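Local structure of saframycin Mx1 synthetase B (3KXW) at residues K501-C506 / V537-L542; N520-I525 / A574-N579. The protein is a fatty acid AMP ligase of the ANL clan, with a large AMP-binding domain followed by a smaller C-terminal domain. All blocks are in the same frame, centred on the assembly; numbering follows the deposited sequence.

Interaction 1 (K501-C506 / V537-L542); sequences KLTVMC and VHTIVL
Thr-503 and Thr-539 stand side by side and point the same way, their CG2 methyls 4.0 Å apart. Both hydroxyls lie beside their own backbone N, anti to the carbonyl carbon (chi1 -55° and -57°), and one water joins them, at 2.8 Å from each OG1 and donating to that of Thr-539. Thr-539 OG1 also hydrogen-bonds to Gln-577 OE1. Further along the same face, selenomethionine Met-505 runs beside Val-541; its chain bends at chi3 (-70°), which folds CE back to 3.9 Å from Val-541 CB, while helix 554-567 packs over both through Leu-565. The backbones are those of neighbouring parallel strands, the first and last elements of a beta-alpha-beta unit whose crossover is helix 515-533. Bonds alternate along them, Val-504 N to Thr-539 O, Val-541 N to Val-504 O and Cys-506 N to Val-541 O. At the start the pattern changes: Leu-502 O takes two donors, His-538 N at 2.9 Å and, longer, Thr-539 N at 3.2 Å. On the helix side, Val-504 CG2 meets Val-537 CG2 at 3.8 Å, the two side chains crossing at about a right angle. The imidazole of His-538 turns its edge to Leu-502 N, with CD2 nearest. Lys-501 slants across the same histidine, and a water accepts from Lys-501 NZ and donates to His-538 O.

Interaction 2 (N520-I525 / A574-N579); sequences NLFNEI and ATWQLN
Phe-522 and Trp-576 meet through a pair of reciprocal CH-pi contacts. Trp-576 CB sits almost exactly over the centre of the phenyl ring, 3.3 Å from the centroid and only 5° off the normal, so all six ring carbons lie at similar distances from it. In return Phe-522 CB rests over the five-membered ring of the indole, 3.8 Å from that centroid and displaced toward the rim. The side chains slide past each other in opposite directions; their rings, inclined at 30°, therefore barely overlap, and the closest approach is Phe-522 CD2 to Trp-576 CD1 at 3.4 Å. Trp-576 CG lies anti to the backbone N (chi1 175°), beside the carbonyl carbon. Ala-574 CB, on the same side of the strand, reaches the phenyl edge at CZ, 4.1 Å away.

In the indole plane, a water accepts from Trp-576 NE1 at 2.8 Å and donates to Asn-523 OD1 at 2.7 Å, bridging strand and helix. On the indole face opposite Phe-522 CB, Leu-578 N lies toward the rim. Lys-276 of helix 269-277 also makes a cation-pi contact with the tryptophan. Ile-540 and Leu-542, from the adjoining strand 539-544, pack against Phe-522. Helix 515-533 packs on the C-terminal domain's mixed sheet across strand 574-577 and its neighbour 539-544.

Chemically, the direct contact is apolar, its fit set by methylene groups over ring faces, while the indole N-H is satisfied through water and the pi system is probably polarised by the lysine charge.

Overall arrangement
Interactions 1 and 2 interlock along the chain: helix 515-533, which supplies 520-525, is the connection between the two strands of interaction 1. Their centres lie about 8 Å apart, and both reach the same four-stranded sheet, in which 574-577 is the antiparallel neighbour of 539-544. A direct backbone link joins them there: Trp-576 N lies 2.8 Å from Ile-540 O, a probable hydrogen bond, and Ile-540 is common ground for both contacts. Neither contact belongs to the ligand pocket; the side chain of His-538 is about 12 Å from the bound 5'-O-[(S)-(dodecanoyloxy)(hydroxy)phosphoryl]adenosine. Helix 269-277 brings the AMP-binding part of the chain against the 574-579 segment.

Interaction 1 (K501-C506 / V537-L542)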
ATOM      1  N   LYS A 501      -9.129   7.779  13.604  1.00 21.33           N
ATOM      2  CA  LYS A 501      -7.758   8.222  13.884  1.00 21.66           C
ATOM      3  C   LYS A 501      -7.082   7.258  14.846  1.00 20.22           C
ATOM      4  O   LYS A 501      -7.524   7.106  15.969  1.00 18.69           O
ATOM      5  CB  LYS A 501      -7.757   9.633  14.484  1.00 24.63           C
ATOM      6  CG  LYS A 501      -8.572  10.674  13.694  1.00 26.77           C
ATOM      7  CD  LYS A 501      -8.406  12.100  14.248  1.00 31.57           C
ATOM      8  CE  LYS A 501      -7.131  12.752  13.725  1.00 31.56           C
ATOM      9  NZ  LYS A 501      -7.057  12.682  12.230  1.00 31.76           N
ATOM     10  N   LEU A 502      -6.037   6.591  14.380  1.00 18.00           N
ATOM     11  CA  LEU A 502      -5.219   5.778  15.255  1.00 16.24           C
ATOM     12  C   LEU A 502      -4.498   6.709  16.213  1.00 15.77           C
ATOM     13  O   LEU A 502      -3.819   7.650  15.787  1.00 16.96           O
ATOM     14  CB  LEU A 502      -4.217   4.983  14.437  1.00 16.42           C
ATOM     15  CG  LEU A 502      -3.166   4.209  15.212  1.00 16.07           C
ATOM     16  CD1 LEU A 502      -3.805   3.313  16.303  1.00 18.32           C
ATOM     17  CD2 LEU A 502      -2.274   3.399  14.247  1.00 18.03           C
ATOM     18  N   THR A 503      -4.624   6.438  17.500  1.00 15.03           N
ATOM     19  CA  THR A 503      -4.134   7.367  18.522  1.00 16.79           C
ATOM     20  C   THR A 503      -3.197   6.643  19.456  1.00 16.77           C
ATOM     21  O   THR A 503      -3.520   5.573  19.916  1.00 15.04           O
ATOM     22  CB  THR A 503      -5.309   7.919  19.326  1.00 17.48           C
ATOM     23  OG1 THR A 503      -6.255   8.507  18.417  1.00 17.90           O
ATOM     24  CG2 THR A 503      -4.853   8.980  20.343  1.00 18.32           C
ATOM     25  N   VAL A 504      -2.036   7.227  19.738  1.00 15.34           N
ATOM     26  CA  VAL A 504      -1.092   6.603  20.650  1.00 15.92           C
ATOM     27  C   VAL A 504      -0.870   7.564  21.801  1.00 14.14           C
ATOM     28  O   VAL A 504      -0.610   8.733  21.572  1.00 15.15           O
ATOM     29  CB  VAL A 504       0.255   6.313  19.963  1.00 16.26           C
ATOM     30  CG1 VAL A 504       1.311   5.909  21.002  1.00 17.07           C
ATOM     31  CG2 VAL A 504       0.089   5.239  18.862  1.00 17.31           C
HETATM   32  N   MSE A 505      -0.995   7.087  23.032  1.00 16.57           N
HETATM   33  CA  MSE A 505      -0.711   7.942  24.193  1.00 16.57           C
HETATM   34  C   MSE A 505       0.439   7.345  24.999  1.00 16.48           C
HETATM   35  O   MSE A 505       0.428   6.152  25.290  1.00 17.99           O
HETATM   36  CB  MSE A 505      -1.949   8.065  25.089  1.00 16.24           C
HETATM   37  CG  MSE A 505      -1.800   9.068  26.219  1.00 19.71           C
HETATM   38 SE   MSE A 505      -3.503   9.227  27.211  1.00 39.48          SE
HETATM   39  CE  MSE A 505      -4.552  10.142  25.819  1.00 29.46           C
ATOM     40  N   CYS A 506       1.415   8.173  25.379  1.00 15.40           N
ATOM     41  CA  CYS A 506       2.589   7.683  26.103  1.00 16.31           C
ATOM     42  C   CYS A 506       2.857   8.539  27.312  1.00 15.64           C
ATOM     43  O   CYS A 506       2.827   9.757  27.213  1.00 16.10           O
ATOM     44  CB  CYS A 506       3.854   7.766  25.222  1.00 19.05           C
ATOM     45  SG  CYS A 506       3.753   6.860  23.698  1.00 21.70           S
ATOM     46  N   VAL A 537      -0.007   6.270  12.471  1.00 17.73           N
ATOM     47  CA  VAL A 537      -0.514   7.013  13.644  1.00 16.57           C
ATOM     48  C   VAL A 537      -0.977   8.424  13.284  1.00 18.04           C
ATOM     49  O   VAL A 537      -0.242   9.181  12.651  1.00 19.24           O
ATOM     50  CB  VAL A 537       0.551   7.136  14.744  1.00 17.90           C
ATOM     51  CG1 VAL A 537      -0.029   7.906  15.939  1.00 16.84           C
ATOM     52  CG2 VAL A 537       1.029   5.748  15.175  1.00 16.85           C
ATOM     53  N   HIS A 538      -2.189   8.795  13.704  1.00 18.35           N
ATOM     54  CA  HIS A 538      -2.741  10.095  13.349  1.00 18.14           C
ATOM     55  C   HIS A 538      -2.576  11.115  14.457  1.00 18.39           C
ATOM     56  O   HIS A 538      -2.424  12.324  14.201  1.00 17.13           O
ATOM     57  CB  HIS A 538      -4.211   9.971  12.961  1.00 22.15           C
ATOM     58  CG  HIS A 538      -4.451   8.980  11.861  1.00 24.23           C
ATOM     59  ND1 HIS A 538      -4.053   9.203  10.558  1.00 27.10           N
ATOM     60  CD2 HIS A 538      -5.017   7.746  11.879  1.00 24.07           C
ATOM     61  CE1 HIS A 538      -4.377   8.153   9.818  1.00 27.86           C
ATOM     62  NE2 HIS A 538      -4.966   7.257  10.595  1.00 28.82           N
ATOM     63  N   THR A 539      -2.580  10.612  15.687  1.00 16.38           N
ATOM     64  CA  THR A 539      -2.542  11.461  16.851  1.00 15.61           C
ATOM     65  C   THR A 539      -1.640  10.831  17.898  1.00 15.61           C
ATOM     66  O   THR A 539      -1.736   9.636  18.176  1.00 14.41           O
ATOM     67  CB  THR A 539      -3.965  11.624  17.466  1.00 18.01           C
ATOM     68  OG1 THR A 539      -4.872  12.146  16.482  1.00 18.95           O
ATOM     69  CG2 THR A 539      -3.929  12.545  18.665  1.00 17.33           C
ATOM     70  N   ILE A 540      -0.760  11.631  18.486  1.00 14.19           N
ATOM     71  CA  ILE A 540       0.052  11.146  19.603  1.00 16.86           C
ATOM     72  C   ILE A 540      -0.093  12.091  20.771  1.00 16.65           C
ATOM     73  O   ILE A 540       0.041  13.301  20.600  1.00 16.36           O
ATOM     74  CB  ILE A 540       1.562  11.057  19.236  1.00 15.86           C
ATOM     75  CG1 ILE A 540       1.741  10.148  18.022  1.00 14.66           C
ATOM     76  CG2 ILE A 540       2.383  10.549  20.437  1.00 16.48           C
ATOM     77  CD1 ILE A 540       3.153  10.112  17.508  1.00 18.49           C
ATOM     78  N   VAL A 541      -0.343  11.539  21.958  1.00 17.18           N
ATOM     79  CA  VAL A 541      -0.491  12.363  23.157  1.00 18.74           C
ATOM     80  C   VAL A 541       0.532  11.955  24.213  1.00 17.61           C
ATOM     81  O   VAL A 541       0.668  10.769  24.518  1.00 15.65           O
ATOM     82  CB  VAL A 541      -1.909  12.222  23.789  1.00 19.18           C
ATOM     83  CG1 VAL A 541      -2.075  13.229  24.901  1.00 20.76           C
ATOM     84  CG2 VAL A 541      -2.996  12.438  22.735  1.00 21.43           C
ATOM     85  N   LEU A 542       1.222  12.946  24.777  1.00 19.30           N
ATOM     86  CA  LEU A 542       2.244  12.713  25.785  1.00 17.42           C
ATOM     87  C   LEU A 542       1.679  13.209  27.112  1.00 18.36           C
ATOM     88  O   LEU A 542       1.089  14.280  27.162  1.00 19.64           O
ATOM     89  CB  LEU A 542       3.549  13.471  25.441  1.00 18.71           C
ATOM     90  CG  LEU A 542       4.222  13.147  24.091  1.00 19.92           C
ATOM     91  CD1 LEU A 542       5.570  13.879  23.912  1.00 17.61           C
ATOM     92  CD2 LEU A 542       4.414  11.631  23.860  1.00 16.07           C
TER
HETATM   93  O   HOH W   1      -4.228  13.735  12.433  1.00 25.31           O
HETATM   94  O   HOH W   2      -7.146  11.146  17.814  1.00 22.56           O

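Interaction 2 (N520-I525 / A574-N579)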
ATOM      1  N   ASN A 520      11.168  14.803  17.666  1.00 18.13           N
ATOM      2  CA  ASN A 520      11.910  13.586  17.363  1.00 19.89           C
ATOM      3  C   ASN A 520      11.149  12.367  17.855  1.00 20.58           C
ATOM      4  O   ASN A 520      11.019  11.372  17.147  1.00 20.82           O
ATOM      5  CB  ASN A 520      13.292  13.626  18.056  1.00 22.51           C
ATOM      6  CG  ASN A 520      14.278  14.556  17.364  1.00 29.64           C
ATOM      7  OD1 ASN A 520      14.162  14.816  16.160  1.00 33.64           O
ATOM      8  ND2 ASN A 520      15.272  15.061  18.123  1.00 28.69           N
ATOM      9  N   LEU A 521      10.628  12.455  19.073  1.00 18.04           N
ATOM     10  CA  LEU A 521       9.874  11.340  19.651  1.00 19.20           C
ATOM     11  C   LEU A 521       8.635  11.004  18.819  1.00 16.02           C
ATOM     12  O   LEU A 521       8.395   9.834  18.528  1.00 16.23           O
ATOM     13  CB  LEU A 521       9.465  11.639  21.098  1.00 17.11           C
ATOM     14  CG  LEU A 521       8.553  10.611  21.777  1.00 17.46           C
ATOM     15  CD1 LEU A 521       9.149   9.187  21.689  1.00 17.77           C
ATOM     16  CD2 LEU A 521       8.314  11.008  23.224  1.00 18.64           C
ATOM     17  N   PHE A 522       7.861  12.028  18.457  1.00 16.17           N
ATOM     18  CA  PHE A 522       6.665  11.859  17.618  1.00 18.62           C
ATOM     19  C   PHE A 522       7.022  11.166  16.303  1.00 17.68           C
ATOM     20  O   PHE A 522       6.336  10.247  15.869  1.00 16.89           O
ATOM     21  CB  PHE A 522       5.991  13.202  17.288  1.00 19.07           C
ATOM     22  CG  PHE A 522       5.374  13.896  18.474  1.00 17.93           C
ATOM     23  CD1 PHE A 522       4.631  13.187  19.406  1.00 18.46           C
ATOM     24  CD2 PHE A 522       5.526  15.271  18.637  1.00 19.99           C
ATOM     25  CE1 PHE A 522       4.075  13.843  20.500  1.00 19.78           C
ATOM     26  CE2 PHE A 522       4.978  15.932  19.719  1.00 19.56           C
ATOM     27  CZ  PHE A 522       4.264  15.221  20.656  1.00 19.13           C
ATOM     28  N   ASN A 523       8.092  11.623  15.665  1.00 18.41           N
ATOM     29  CA  ASN A 523       8.551  10.997  14.426  1.00 20.01           C
ATOM     30  C   ASN A 523       8.994   9.544  14.599  1.00 18.66           C
ATOM     31  O   ASN A 523       8.718   8.701  13.748  1.00 18.30           O
ATOM     32  CB  ASN A 523       9.643  11.849  13.767  1.00 23.96           C
ATOM     33  CG  ASN A 523       9.148  13.238  13.410  1.00 21.41           C
ATOM     34  OD1 ASN A 523       7.968  13.423  13.133  1.00 24.37           O
ATOM     35  ND2 ASN A 523      10.044  14.224  13.423  1.00 23.05           N
ATOM     36  N   GLU A 524       9.664   9.250  15.713  1.00 19.33           N
ATOM     37  CA  GLU A 524      10.119   7.889  15.994  1.00 19.47           C
ATOM     38  C   GLU A 524       8.937   6.979  16.216  1.00 17.51           C
ATOM     39  O   GLU A 524       8.934   5.819  15.793  1.00 18.07           O
ATOM     40  CB  GLU A 524      11.029   7.864  17.232  1.00 19.77           C
ATOM     41  CG  GLU A 524      12.415   8.393  16.940  1.00 25.85           C
ATOM     42  CD  GLU A 524      13.202   8.758  18.190  1.00 31.87           C
ATOM     43  OE1 GLU A 524      12.602   8.849  19.287  1.00 32.21           O
ATOM     44  OE2 GLU A 524      14.427   8.983  18.067  1.00 35.16           O
ATOM     45  N   ILE A 525       7.923   7.500  16.897  1.00 16.03           N
ATOM     46  CA  ILE A 525       6.738   6.708  17.118  1.00 17.10           C
ATOM     47  C   ILE A 525       6.056   6.416  15.777  1.00 16.91           C
ATOM     48  O   ILE A 525       5.730   5.273  15.478  1.00 16.73           O
ATOM     49  CB  ILE A 525       5.781   7.402  18.074  1.00 15.54           C
ATOM     50  CG1 ILE A 525       6.398   7.406  19.478  1.00 16.48           C
ATOM     51  CG2 ILE A 525       4.454   6.664  18.075  1.00 17.31           C
ATOM     52  CD1 ILE A 525       5.684   8.361  20.483  1.00 16.06           C
ATOM     53  N   ALA A 574       2.040  17.205  25.690  1.00 21.96           N
ATOM     54  CA  ALA A 574       2.001  17.704  24.318  1.00 22.40           C
ATOM     55  C   ALA A 574       1.156  16.794  23.467  1.00 20.67           C
ATOM     56  O   ALA A 574       0.928  15.629  23.816  1.00 18.78           O
ATOM     57  CB  ALA A 574       3.414  17.835  23.730  1.00 22.59           C
ATOM     58  N   THR A 575       0.678  17.335  22.354  1.00 20.61           N
ATOM     59  CA  THR A 575      -0.113  16.552  21.413  1.00 20.17           C
ATOM     60  C   THR A 575       0.484  16.764  20.045  1.00 19.45           C
ATOM     61  O   THR A 575       0.951  17.856  19.744  1.00 21.22           O
ATOM     62  CB  THR A 575      -1.594  16.993  21.423  1.00 20.86           C
ATOM     63  OG1 THR A 575      -2.144  16.765  22.723  1.00 23.15           O
ATOM     64  CG2 THR A 575      -2.432  16.200  20.410  1.00 21.68           C
ATOM     65  N   TRP A 576       0.479  15.723  19.218  1.00 17.89           N
ATOM     66  CA  TRP A 576       0.919  15.837  17.831  1.00 17.27           C
ATOM     67  C   TRP A 576      -0.250  15.358  16.980  1.00 17.15           C
ATOM     68  O   TRP A 576      -0.841  14.319  17.280  1.00 15.77           O
ATOM     69  CB  TRP A 576       2.136  14.926  17.646  1.00 18.64           C
ATOM     70  CG  TRP A 576       2.716  14.771  16.254  1.00 17.97           C
ATOM     71  CD1 TRP A 576       3.742  15.487  15.710  1.00 18.05           C
ATOM     72  CD2 TRP A 576       2.369  13.767  15.286  1.00 17.76           C
ATOM     73  NE1 TRP A 576       4.037  15.014  14.443  1.00 19.02           N
ATOM     74  CE2 TRP A 576       3.204  13.956  14.164  1.00 19.35           C
ATOM     75  CE3 TRP A 576       1.429  12.728  15.259  1.00 17.16           C
ATOM     76  CZ2 TRP A 576       3.117  13.152  13.021  1.00 18.48           C
ATOM     77  CZ3 TRP A 576       1.335  11.931  14.119  1.00 16.95           C
ATOM     78  CH2 TRP A 576       2.177  12.149  13.018  1.00 19.14           C
ATOM     79  N   GLN A 577      -0.588  16.116  15.942  1.00 17.83           N
ATOM     80  CA  GLN A 577      -1.669  15.744  15.029  1.00 18.90           C
ATOM     81  C   GLN A 577      -1.159  15.772  13.594  1.00 18.37           C
ATOM     82  O   GLN A 577      -0.838  16.841  13.056  1.00 19.43           O
ATOM     83  CB  GLN A 577      -2.856  16.703  15.165  1.00 21.35           C
ATOM     84  CG  GLN A 577      -3.551  16.681  16.531  1.00 24.93           C
ATOM     85  CD  GLN A 577      -4.530  15.528  16.680  1.00 25.09           C
ATOM     86  OE1 GLN A 577      -4.428  14.521  15.980  1.00 26.76           O
ATOM     87  NE2 GLN A 577      -5.490  15.670  17.591  1.00 26.44           N
ATOM     88  N   LEU A 578      -1.092  14.605  12.969  1.00 16.83           N
ATOM     89  CA  LEU A 578      -0.547  14.488  11.611  1.00 17.39           C
ATOM     90  C   LEU A 578      -1.158  15.482  10.625  1.00 18.49           C
ATOM     91  O   LEU A 578      -0.447  16.093   9.818  1.00 19.22           O
ATOM     92  CB  LEU A 578      -0.733  13.059  11.089  1.00 16.58           C
ATOM     93  CG  LEU A 578      -0.413  12.816   9.617  1.00 18.10           C
ATOM     94  CD1 LEU A 578       1.003  13.226   9.302  1.00 16.28           C
ATOM     95  CD2 LEU A 578      -0.628  11.346   9.289  1.00 20.37           C
ATOM     96  N   ASN A 579      -2.472  15.641  10.683  1.00 18.67           N
ATOM     97  CA  ASN A 579      -3.151  16.384   9.627  1.00 20.85           C
ATOM     98  C   ASN A 579      -3.402  17.843   9.958  1.00 20.97           C
ATOM     99  O   ASN A 579      -4.075  18.545   9.208  1.00 20.16           O
ATOM    100  CB  ASN A 579      -4.420  15.667   9.145  1.00 23.98           C
ATOM    101  CG  ASN A 579      -5.489  15.598  10.187  1.00 23.92           C
ATOM    102  OD1 ASN A 579      -5.459  16.311  11.196  1.00 26.88           O
ATOM    103  ND2 ASN A 579      -6.463  14.740   9.949  1.00 27.31           N
TER
HETATM  104  O   HOH W   3       6.236  15.465  12.833  1.00 30.48           O